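Isomaltodextranase (Arthrobacter globiformis, PDB 5AWO) hydrolyses alpha-1,6-glucosidic linkages of dextran-like polysaccharides, releasing isomaltose units one after another from the non-reducing ends of the chains. Local coordinates at residues A[326-337]-A[355-365]; A[409-420]-A[451-461]. All coordinates share one frame; numbering follows the deposited sequence.

Contact 1: A[326-337]-A[355-365]; sequences DEERKTMMNLMV and NAWVYTNKEVL
Val358 packs against helix 326-337 with both methyls: CG2 lies 3.7 Å from Arg329 CB, and CG1 is at the same distance from Met332 CE. This is the tight, apolar half of the contact. Met333 extends it, since its CG stands anti to the backbone N (chi1 -179°) and the chain then bends at chi2, bringing SD to the edge of the Tyr359 ring, 4.1 Å from CD1, a Met-aromatic contact. Beyond the sulfur, Met333 CE meets Leu365 CD2, and one turn on, Val337 CG2 touches Val364 CG1 at 3.9 Å.

The other half is polar and nearer solvent, yet no direct hydrogen bond joins the segments: Arg329 NE lies 3.2 Å from Asn355 OD1, at too poor an angle. The indole of Trp357 presents its rim to the helix, with Lys330 CG 3.6 Å from CZ3 and near the ring plane, while within 355-365 Val358 CG2 sits over one face, toward its rim. Asp326 OD1, held side-on by NE and NH1 of Arg329, lies 3.6 Å from Trp357 CZ2. A water lies between this oxygen and Asn355 OD1, the Asn355 leg too short to be sure of, with a weak bond from Trp357 NE1. Asp326 is exposed, and Trp357 and Lys330 partly so.

Asn361 OD1 caps helix 362-370 by accepting from Val364 N. Strand 343-345 of the eight-stranded parallel sheet of the TIM barrel backs the buried side through Leu343 and Ile345, and helix 295-302 meets helix 326-339 through Phe296 and Phe299.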
loop_
_atom_site.group_PDB
_atom_site.type_symbol
_atom_site.label_atom_id
_atom_site.label_comp_id
_atom_site.label_asym_id
_atom_site.label_seq_id
_atom_site.Cartn_x
_atom_site.Cartn_y
_atom_site.Cartn_z
ATOM N N ASP A 326 12.026 17.864 -16.282
ATOM C CA ASP A 326 10.604 17.623 -16.238
ATOM C C ASP A 326 10.238 16.211 -16.634
ATOM O O ASP A 326 9.285 15.681 -16.067
ATOM C CB ASP A 326 9.845 18.605 -17.125
ATOM C CG ASP A 326 9.921 20.036 -16.632
ATOM O OD1 ASP A 326 10.254 20.299 -15.459
ATOM O OD2 ASP A 326 9.688 20.970 -17.453
ATOM N N GLU A 327 10.985 15.585 -17.540
ATOM C CA GLU A 327 10.728 14.182 -17.824
ATOM C C GLU A 327 10.949 13.309 -16.598
ATOM O O GLU A 327 10.176 12.383 -16.351
ATOM C CB GLU A 327 11.518 13.664 -19.027
ATOM C CG GLU A 327 11.134 14.293 -20.373
ATOM C CD GLU A 327 9.672 14.121 -20.793
ATOM O OE1 GLU A 327 8.978 13.116 -20.453
ATOM O OE2 GLU A 327 9.156 15.028 -21.495
ATOM N N GLU A 328 11.998 13.547 -15.827
ATOM C CA GLU A 328 12.193 12.794 -14.601
ATOM C C GLU A 328 11.058 13.034 -13.591
ATOM O O GLU A 328 10.614 12.116 -12.917
ATOM C CB GLU A 328 13.528 13.165 -13.945
ATOM C CG GLU A 328 14.756 12.639 -14.686
ATOM C CD GLU A 328 16.083 12.909 -13.986
ATOM O OE1 GLU A 328 16.057 13.621 -12.953
ATOM O OE2 GLU A 328 17.122 12.339 -14.427
ATOM N N ARG A 329 10.598 14.278 -13.481
ATOM C CA ARG A 329 9.504 14.595 -12.565
ATOM C C ARG A 329 8.252 13.824 -12.959
ATOM O O ARG A 329 7.572 13.254 -12.089
ATOM C CB ARG A 329 9.219 16.090 -12.529
ATOM C CG ARG A 329 10.256 16.898 -11.797
ATOM C CD ARG A 329 9.994 18.411 -11.896
ATOM N NE ARG A 329 10.867 19.072 -12.860
ATOM C CZ ARG A 329 12.160 19.303 -12.670
ATOM N NH1 ARG A 329 12.887 19.900 -13.623
ATOM N NH2 ARG A 329 12.771 18.928 -11.550
ATOM N N LYS A 330 7.932 13.763 -14.244
ATOM C CA LYS A 330 6.777 12.991 -14.673
ATOM C C LYS A 330 6.963 11.503 -14.355
ATOM O O LYS A 330 6.022 10.823 -13.920
ATOM C CB LYS A 330 6.494 13.178 -16.167
ATOM C CG LYS A 330 5.895 14.545 -16.503
ATOM C CD LYS A 330 5.635 14.767 -17.987
ATOM C CE LYS A 330 6.883 14.813 -18.820
ATOM N NZ LYS A 330 6.498 15.161 -20.219
ATOM N N THR A 331 8.166 10.991 -14.541
ATOM C CA THR A 331 8.447 9.593 -14.194
ATOM C C THR A 331 8.263 9.264 -12.716
ATOM O O THR A 331 7.691 8.240 -12.387
ATOM C CB THR A 331 9.840 9.201 -14.706
ATOM O OG1 THR A 331 9.797 9.220 -16.152
ATOM C CG2 THR A 331 10.263 7.831 -14.194
ATOM N N MET A 332 8.745 10.140 -11.860
ATOM C CA MET A 332 8.513 10.040 -10.416
ATOM C C MET A 332 7.017 9.857 -10.129
ATOM O O MET A 332 6.602 8.916 -9.439
ATOM C CB MET A 332 9.069 11.315 -9.743
ATOM C CG MET A 332 8.772 11.445 -8.264
ATOM S SD MET A 332 9.003 13.127 -7.685
ATOM C CE MET A 332 7.615 13.904 -8.446
ATOM N N MET A 333 6.215 10.792 -10.644
ATOM C CA MET A 333 4.784 10.771 -10.358
ATOM C C MET A 333 4.141 9.528 -10.969
ATOM O O MET A 333 3.360 8.824 -10.324
ATOM C CB MET A 333 4.141 12.027 -10.919
ATOM C CG MET A 333 2.649 12.151 -10.671
ATOM S SD MET A 333 2.305 12.345 -8.901
ATOM C CE MET A 333 0.519 12.554 -8.917
ATOM N N ASN A 334 4.518 9.193 -12.200
ATOM C CA ASN A 334 3.920 8.054 -12.883
ATOM C C ASN A 334 4.196 6.727 -12.161
ATOM O O ASN A 334 3.331 5.826 -12.119
ATOM C CB ASN A 334 4.434 7.959 -14.324
ATOM C CG ASN A 334 3.867 9.017 -15.249
ATOM O OD1 ASN A 334 2.842 9.645 -14.955
ATOM N ND2 ASN A 334 4.547 9.233 -16.382
ATOM N N LEU A 335 5.376 6.580 -11.574
ATOM C CA LEU A 335 5.680 5.363 -10.833
ATOM C C LEU A 335 4.807 5.236 -9.593
ATOM O O LEU A 335 4.277 4.159 -9.304
ATOM C CB LEU A 335 7.168 5.333 -10.427
ATOM C CG LEU A 335 7.606 4.096 -9.630
ATOM C CD1 LEU A 335 7.416 2.788 -10.385
ATOM C CD2 LEU A 335 9.086 4.235 -9.189
ATOM N N MET A 336 4.667 6.320 -8.841
ATOM C CA MET A 336 3.849 6.276 -7.622
ATOM C C MET A 336 2.408 5.920 -7.978
ATOM O O MET A 336 1.773 5.081 -7.317
ATOM C CB MET A 336 3.886 7.615 -6.854
ATOM C CG MET A 336 5.276 8.104 -6.444
ATOM S SD MET A 336 6.161 6.927 -5.403
ATOM C CE MET A 336 7.659 7.876 -5.166
ATOM N N VAL A 337 1.893 6.557 -9.020
ATOM C CA VAL A 337 0.516 6.290 -9.429
ATOM C C VAL A 337 0.364 4.853 -9.952
ATOM O O VAL A 337 -0.587 4.121 -9.590
ATOM C CB VAL A 337 0.023 7.321 -10.471
ATOM C CG1 VAL A 337 -1.312 6.912 -11.087
ATOM C CG2 VAL A 337 -0.043 8.679 -9.833
ATOM N N ASN A 355 6.873 23.717 -10.387
ATOM C CA ASN A 355 6.609 22.275 -10.516
ATOM C C ASN A 355 5.285 21.783 -9.991
ATOM O O ASN A 355 5.053 20.581 -9.957
ATOM C CB ASN A 355 7.754 21.492 -9.870
ATOM C CG ASN A 355 9.004 21.568 -10.668
ATOM O OD1 ASN A 355 8.939 21.499 -11.900
ATOM N ND2 ASN A 355 10.131 21.675 -10.013
ATOM N N ALA A 356 4.380 22.672 -9.599
ATOM C CA ALA A 356 3.044 22.235 -9.152
ATOM C C ALA A 356 2.341 21.320 -10.132
ATOM O O ALA A 356 1.646 20.366 -9.760
ATOM C CB ALA A 356 2.156 23.448 -8.866
ATOM N N TRP A 357 2.525 21.609 -11.422
ATOM C CA TRP A 357 1.903 20.816 -12.469
ATOM C C TRP A 357 2.135 19.283 -12.370
ATOM O O TRP A 357 1.307 18.488 -12.792
ATOM C CB TRP A 357 2.365 21.329 -13.853
ATOM C CG TRP A 357 3.853 21.157 -14.039
ATOM C CD1 TRP A 357 4.839 22.061 -13.730
ATOM C CD2 TRP A 357 4.517 20.001 -14.534
ATOM N NE1 TRP A 357 6.062 21.527 -13.987
ATOM C CE2 TRP A 357 5.902 20.258 -14.473
ATOM C CE3 TRP A 357 4.080 18.755 -14.998
ATOM C CZ2 TRP A 357 6.844 19.332 -14.900
ATOM C CZ3 TRP A 357 5.021 17.826 -15.399
ATOM C CH2 TRP A 357 6.403 18.129 -15.347
ATOM N N VAL A 358 3.280 18.878 -11.810
ATOM C CA VAL A 358 3.655 17.453 -11.684
ATOM C C VAL A 358 2.551 16.678 -10.952
ATOM O O VAL A 358 2.217 15.521 -11.261
ATOM C CB VAL A 358 4.998 17.306 -10.866
ATOM C CG1 VAL A 358 5.348 15.840 -10.555
ATOM C CG2 VAL A 358 6.159 17.979 -11.620
ATOM N N TYR A 359 1.985 17.363 -9.972
ATOM C CA TYR A 359 1.103 16.753 -8.987
ATOM C C TYR A 359 -0.378 16.924 -9.332
ATOM O O TYR A 359 -1.236 16.284 -8.714
ATOM C CB TYR A 359 1.385 17.389 -7.645
ATOM C CG TYR A 359 2.793 17.175 -7.162
ATOM C CD1 TYR A 359 3.341 15.882 -7.096
ATOM C CD2 TYR A 359 3.600 18.230 -6.775
ATOM C CE1 TYR A 359 4.620 15.659 -6.627
ATOM C CE2 TYR A 359 4.884 18.015 -6.302
ATOM C CZ TYR A 359 5.397 16.731 -6.241
ATOM O OH TYR A 359 6.672 16.513 -5.753
ATOM N N THR A 360 -0.684 17.777 -10.305
ATOM C CA THR A 360 -2.057 18.247 -10.522
ATOM C C THR A 360 -2.609 17.928 -11.917
ATOM O O THR A 360 -3.543 18.595 -12.386
ATOM C CB THR A 360 -2.165 19.747 -10.216
ATOM O OG1 THR A 360 -1.307 20.480 -11.105
ATOM C CG2 THR A 360 -1.799 20.017 -8.761
ATOM N N ASN A 361 -2.078 16.912 -12.588
ATOM C CA ASN A 361 -2.682 16.426 -13.828
ATOM C C ASN A 361 -3.927 15.612 -13.459
ATOM O O ASN A 361 -3.840 14.545 -12.864
ATOM C CB ASN A 361 -1.667 15.584 -14.604
ATOM C CG ASN A 361 -2.219 14.971 -15.874
ATOM O OD1 ASN A 361 -3.392 14.642 -15.984
ATOM N ND2 ASN A 361 -1.351 14.755 -16.825
ATOM N N LYS A 362 -5.092 16.164 -13.779
ATOM C CA LYS A 362 -6.355 15.569 -13.356
ATOM C C LYS A 362 -6.534 14.153 -13.878
ATOM O O LYS A 362 -7.115 13.314 -13.177
ATOM C CB LYS A 362 -7.538 16.473 -13.753
ATOM C CG LYS A 362 -7.609 17.767 -12.936
ATOM C CD LYS A 362 -8.415 18.855 -13.661
ATOM C CE LYS A 362 -8.239 20.250 -13.047
ATOM N NZ LYS A 362 -7.094 21.087 -13.543
ATOM N N GLU A 363 -6.060 13.860 -15.090
ATOM C CA GLU A 363 -6.239 12.536 -15.655
ATOM C C GLU A 363 -5.357 11.491 -14.969
ATOM O O GLU A 363 -5.757 10.359 -14.779
ATOM C CB GLU A 363 -5.988 12.531 -17.164
ATOM C CG GLU A 363 -6.875 13.504 -17.916
ATOM C CD GLU A 363 -7.024 13.099 -19.365
ATOM O OE1 GLU A 363 -7.596 12.032 -19.629
ATOM O OE2 GLU A 363 -6.539 13.848 -20.242
ATOM N N VAL A 364 -4.130 11.874 -14.633
ATOM C CA VAL A 364 -3.225 11.009 -13.874
ATOM C C VAL A 364 -3.793 10.804 -12.475
ATOM O O VAL A 364 -3.873 9.672 -11.998
ATOM C CB VAL A 364 -1.794 11.581 -13.880
ATOM C CG1 VAL A 364 -0.895 10.799 -12.938
ATOM C CG2 VAL A 364 -1.203 11.555 -15.292
ATOM N N LEU A 365 -4.249 11.884 -11.850
ATOM C CA LEU A 365 -4.881 11.764 -10.531
ATOM C C LEU A 365 -6.108 10.856 -10.579
ATOM O O LEU A 365 -6.380 10.129 -9.604
ATOM C CB LEU A 365 -5.250 13.114 -9.932
ATOM C CG LEU A 365 -4.049 13.985 -9.514
ATOM C CD1 LEU A 365 -4.531 15.380 -9.134
ATOM C CD2 LEU A 365 -3.248 13.339 -8.399
HETATM O O HOH W 1 9.209 22.581 -14.170
#

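Contact 2: A[409-420]-A[451-461]; sequences LFNRSDTETVTK and ATAALAPHASA
Asn411 reaches across to Leu455, its ND2 donating to Leu455 O at 2.9 Å while CB lies 3.6 Å from Leu455 CB. Val418 N reaches the same carbonyl oxygen from the opposite face of its plane, so two donors grip it. The second proton of the amide goes to Glu416 O, 2.8 Å from ND2 and only 4° out of the amide plane, and OD1 accepts from Ser413 N in an Asx turn. With CG anti to the backbone N (chi1 179°), the amide projects into the 411-417 loop. Replacement by an alanine would probably leave Leu455 O with Val418 N alone of its two donors, Glu416 O and Ser413 N without these partners, and the loop less firmly shaped.

Farther out, in the conformer described, which is not the only one Asp414 adopts, its OD1 takes a nearly straight bond (175°) from His458 NE2, 2.8 Å long, using its anti lone pair; the carboxylate stands almost perpendicular to the imidazole. Pro457 packs against the loop carbonyls, its CB 3.3 Å from Ser413 O, and Ser413 OG accepts from Thr415 N and Glu416 N, an ST turn and an ST motif.

Antiparallel pairing within the C-terminal beta sandwich domain, of the alpha-galactosidase type, positions both sides: Leu409 with Ala461, and Val418 and Lys420 with Leu455 and Ala453. The type II turn from Ala456 to Ala459 links the strands of the second segment. Leu455 CD1, 4.1 Å from Leu409 CB, packs between the two ladders.

His458 ND1 bonds Glu328 OE2, and Trp275 stacks on the ring. When Asp414 is in this conformer, carboxylates at both nitrogens would probably favour the protonated imidazole.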
loop_
_atom_site.group_PDB
_atom_site.type_symbol
_atom_site.label_atom_id
_atom_site.label_comp_id
_atom_site.label_asym_id
_atom_site.label_seq_id
_atom_site.Cartn_x
_atom_site.Cartn_y
_atom_site.Cartn_z
ATOM N N LEU A 409 4.664 2.856 -18.749
ATOM C CA LEU A 409 5.854 2.373 -19.414
ATOM C C LEU A 409 7.017 3.301 -19.017
ATOM O O LEU A 409 6.838 4.522 -19.003
ATOM C CB LEU A 409 5.671 2.400 -20.917
ATOM C CG LEU A 409 4.446 1.688 -21.478
ATOM C CD1 LEU A 409 4.277 1.974 -22.957
ATOM C CD2 LEU A 409 4.482 0.198 -21.244
ATOM N N PHE A 410 8.174 2.703 -18.684
ATOM C CA PHE A 410 9.302 3.444 -18.124
ATOM C C PHE A 410 10.574 3.077 -18.861
ATOM O O PHE A 410 10.758 1.944 -19.257
ATOM C CB PHE A 410 9.475 3.109 -16.635
ATOM C CG PHE A 410 8.301 3.475 -15.791
ATOM C CD1 PHE A 410 8.202 4.725 -15.212
ATOM C CD2 PHE A 410 7.303 2.547 -15.540
ATOM C CE1 PHE A 410 7.095 5.091 -14.470
ATOM C CE2 PHE A 410 6.231 2.892 -14.743
ATOM C CZ PHE A 410 6.117 4.156 -14.206
ATOM N N ASN A 411 11.475 4.047 -18.977
ATOM C CA ASN A 411 12.841 3.804 -19.468
ATOM C C ASN A 411 13.873 4.249 -18.459
ATOM O O ASN A 411 14.187 5.436 -18.368
ATOM C CB ASN A 411 13.097 4.470 -20.814
ATOM C CG ASN A 411 14.513 4.240 -21.301
ATOM O OD1 ASN A 411 15.221 3.356 -20.795
ATOM N ND2 ASN A 411 14.931 4.996 -22.289
ATOM N N ARG A 412 14.424 3.268 -17.737
ATOM C CA ARG A 412 15.421 3.521 -16.706
ATOM C C ARG A 412 16.858 3.600 -17.239
ATOM O O ARG A 412 17.796 3.832 -16.452
ATOM C CB ARG A 412 15.280 2.478 -15.606
ATOM C CG ARG A 412 13.936 2.492 -14.900
ATOM C CD ARG A 412 13.766 1.338 -13.934
ATOM N NE ARG A 412 14.712 1.451 -12.825
ATOM C CZ ARG A 412 15.217 0.439 -12.145
ATOM N NH1 ARG A 412 14.833 -0.814 -12.374
ATOM N NH2 ARG A 412 16.145 0.698 -11.239
ATOM N N SER A 413 17.077 3.444 -18.551
ATOM C CA SER A 413 18.407 3.664 -19.088
ATOM C C SER A 413 18.815 5.124 -18.861
ATOM O O SER A 413 17.992 6.050 -18.998
ATOM C CB SER A 413 18.437 3.393 -20.583
ATOM O OG SER A 413 19.725 3.697 -21.123
ATOM N N ASP A 414 20.098 5.360 -18.554
ATOM C CA ASP A 414 20.591 6.725 -18.454
ATOM C C ASP A 414 20.970 7.327 -19.815
ATOM O O ASP A 414 21.127 8.529 -19.940
ATOM C CB ASP A 414 21.748 6.768 -17.454
ATOM C CG ASP A 414 21.417 6.004 -16.175
ATOM O OD1 ASP A 414 20.378 6.289 -15.532
ATOM O OD2 ASP A 414 22.174 5.078 -15.807
ATOM N N THR A 415 21.069 6.501 -20.839
ATOM C CA THR A 415 21.628 6.989 -22.119
ATOM C C THR A 415 20.815 6.651 -23.366
ATOM O O THR A 415 20.728 7.460 -24.321
ATOM C CB THR A 415 23.028 6.424 -22.253
ATOM O OG1 THR A 415 23.781 6.820 -21.111
ATOM C CG2 THR A 415 23.746 6.957 -23.504
ATOM N N GLU A 416 20.190 5.486 -23.387
ATOM C CA GLU A 416 19.566 5.020 -24.603
ATOM C C GLU A 416 18.086 5.317 -24.633
ATOM O O GLU A 416 17.428 5.297 -23.603
ATOM C CB GLU A 416 19.723 3.509 -24.743
ATOM C CG GLU A 416 21.156 3.022 -24.714
ATOM C CD GLU A 416 22.030 3.663 -25.761
ATOM O OE1 GLU A 416 21.587 3.854 -26.918
ATOM O OE2 GLU A 416 23.194 3.962 -25.439
ATOM N N THR A 417 17.569 5.566 -25.828
ATOM C CA THR A 417 16.137 5.595 -26.075
ATOM C C THR A 417 15.663 4.165 -26.281
ATOM O O THR A 417 16.320 3.389 -26.986
ATOM C CB THR A 417 15.853 6.502 -27.289
ATOM O OG1 THR A 417 16.220 7.841 -26.925
ATOM C CG2 THR A 417 14.398 6.459 -27.685
ATOM N N VAL A 418 14.605 3.763 -25.580
ATOM C CA VAL A 418 14.172 2.369 -25.553
ATOM C C VAL A 418 12.661 2.296 -25.743
ATOM O O VAL A 418 11.902 3.066 -25.133
ATOM C CB VAL A 418 14.555 1.710 -24.206
ATOM C CG1 VAL A 418 14.060 0.272 -24.119
ATOM C CG2 VAL A 418 16.059 1.788 -23.986
ATOM N N THR A 419 12.233 1.373 -26.590
ATOM C CA THR A 419 10.835 1.135 -26.838
ATOM C C THR A 419 10.288 0.163 -25.787
ATOM O O THR A 419 10.895 -0.893 -25.539
ATOM C CB THR A 419 10.603 0.564 -28.240
ATOM O OG1 THR A 419 11.001 1.554 -29.187
ATOM C CG2 THR A 419 9.123 0.167 -28.449
ATOM N N LYS A 420 9.158 0.520 -25.194
ATOM C CA LYS A 420 8.444 -0.329 -24.263
ATOM C C LYS A 420 7.024 -0.512 -24.750
ATOM O O LYS A 420 6.413 0.444 -25.242
ATOM C CB LYS A 420 8.407 0.312 -22.869
ATOM C CG LYS A 420 9.768 0.554 -22.234
ATOM C CD LYS A 420 10.503 -0.738 -21.931
ATOM C CE LYS A 420 11.807 -0.485 -21.196
ATOM N NZ LYS A 420 12.634 -1.716 -21.024
ATOM N N ALA A 451 -0.306 -0.746 -26.142
ATOM C CA ALA A 451 0.194 0.584 -25.798
ATOM C C ALA A 451 1.716 0.537 -25.882
ATOM O O ALA A 451 2.357 -0.408 -25.379
ATOM C CB ALA A 451 -0.262 0.950 -24.401
ATOM N N THR A 452 2.300 1.547 -26.527
ATOM C CA THR A 452 3.734 1.538 -26.798
ATOM C C THR A 452 4.298 2.951 -26.751
ATOM O O THR A 452 3.574 3.918 -26.970
ATOM C CB THR A 452 4.030 0.897 -28.171
ATOM O OG1 THR A 452 5.436 0.663 -28.351
ATOM C CG2 THR A 452 3.501 1.732 -29.311
ATOM N N ALA A 453 5.582 3.054 -26.446
ATOM C CA ALA A 453 6.264 4.341 -26.464
ATOM C C ALA A 453 7.739 4.144 -26.671
ATOM O O ALA A 453 8.332 3.206 -26.124
ATOM C CB ALA A 453 6.031 5.084 -25.165
ATOM N N ALA A 454 8.329 5.029 -27.464
ATOM C CA ALA A 454 9.762 5.107 -27.645
ATOM C C ALA A 454 10.234 6.184 -26.701
ATOM O O ALA A 454 10.044 7.369 -26.913
ATOM C CB ALA A 454 10.105 5.476 -29.091
ATOM N N LEU A 455 10.817 5.751 -25.583
ATOM C CA LEU A 455 11.060 6.620 -24.466
ATOM C C LEU A 455 12.497 7.073 -24.361
ATOM O O LEU A 455 13.416 6.252 -24.379
ATOM C CB LEU A 455 10.713 5.868 -23.192
ATOM C CG LEU A 455 9.244 5.488 -23.008
ATOM C CD1 LEU A 455 9.048 4.496 -21.878
ATOM C CD2 LEU A 455 8.427 6.729 -22.766
ATOM N N ALA A 456 12.675 8.368 -24.207
ATOM C CA ALA A 456 13.955 8.935 -23.909
ATOM C C ALA A 456 14.463 8.429 -22.557
ATOM O O ALA A 456 13.676 7.959 -21.729
ATOM C CB ALA A 456 13.825 10.461 -23.906
ATOM N N PRO A 457 15.777 8.505 -22.333
ATOM C CA PRO A 457 16.310 8.118 -21.034
ATOM C C PRO A 457 15.589 8.807 -19.878
ATOM O O PRO A 457 15.417 10.022 -19.879
ATOM C CB PRO A 457 17.776 8.560 -21.105
ATOM C CG PRO A 457 18.087 8.688 -22.539
ATOM C CD PRO A 457 16.821 8.961 -23.279
ATOM N N HIS A 458 15.165 8.001 -18.911
ATOM C CA HIS A 458 14.447 8.427 -17.688
ATOM C C HIS A 458 13.013 8.879 -17.968
ATOM O O HIS A 458 12.349 9.314 -17.018
ATOM C CB HIS A 458 15.180 9.547 -16.945
ATOM C CG HIS A 458 16.528 9.150 -16.440
ATOM N ND1 HIS A 458 17.289 9.993 -15.654
ATOM C CD2 HIS A 458 17.265 8.026 -16.602
ATOM C CE1 HIS A 458 18.416 9.402 -15.342
ATOM N NE2 HIS A 458 18.426 8.204 -15.890
ATOM N N ALA A 459 12.517 8.773 -19.203
ATOM C CA ALA A 459 11.152 9.197 -19.511
ATOM C C ALA A 459 10.172 8.041 -19.344
ATOM O O ALA A 459 10.581 6.876 -19.290
ATOM C CB ALA A 459 11.078 9.700 -20.938
ATOM N N SER A 460 8.890 8.391 -19.338
ATOM C CA SER A 460 7.849 7.414 -19.158
ATOM C C SER A 460 6.578 7.879 -19.872
ATOM O O SER A 460 6.508 9.020 -20.354
ATOM C CB SER A 460 7.588 7.193 -17.669
ATOM O OG SER A 460 7.228 8.397 -17.032
ATOM N N ALA A 461 5.598 6.985 -19.923
ATOM C CA ALA A 461 4.296 7.290 -20.470
ATOM C C ALA A 461 3.251 6.541 -19.660
ATOM O O ALA A 461 3.527 5.447 -19.162
ATOM C CB ALA A 461 4.209 6.882 -21.914
#

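Contact 1 closes before contact 2 opens, so the two follow in series along the chain, with centres about 16 Å apart on the same side of the molecule's centre. The first joins helix 326-339 to the 355-365 segment beside the parallel barrel sheet; the second lies in the C-terminal beta sandwich domain, where strands 405-410 and 460-466 are neighbours in one antiparallel sheet and 418-423 pairs with 450-455. Helix 326-339 is common ground: Thr331 OG1 lies 2.7 Å from His458 O, and Phe410 CZ packs 3.6 Å from Leu335 CA. Together they mark a barrel-sandwich interface away from the probable catalytic aspartates, Asp201 and Asp262.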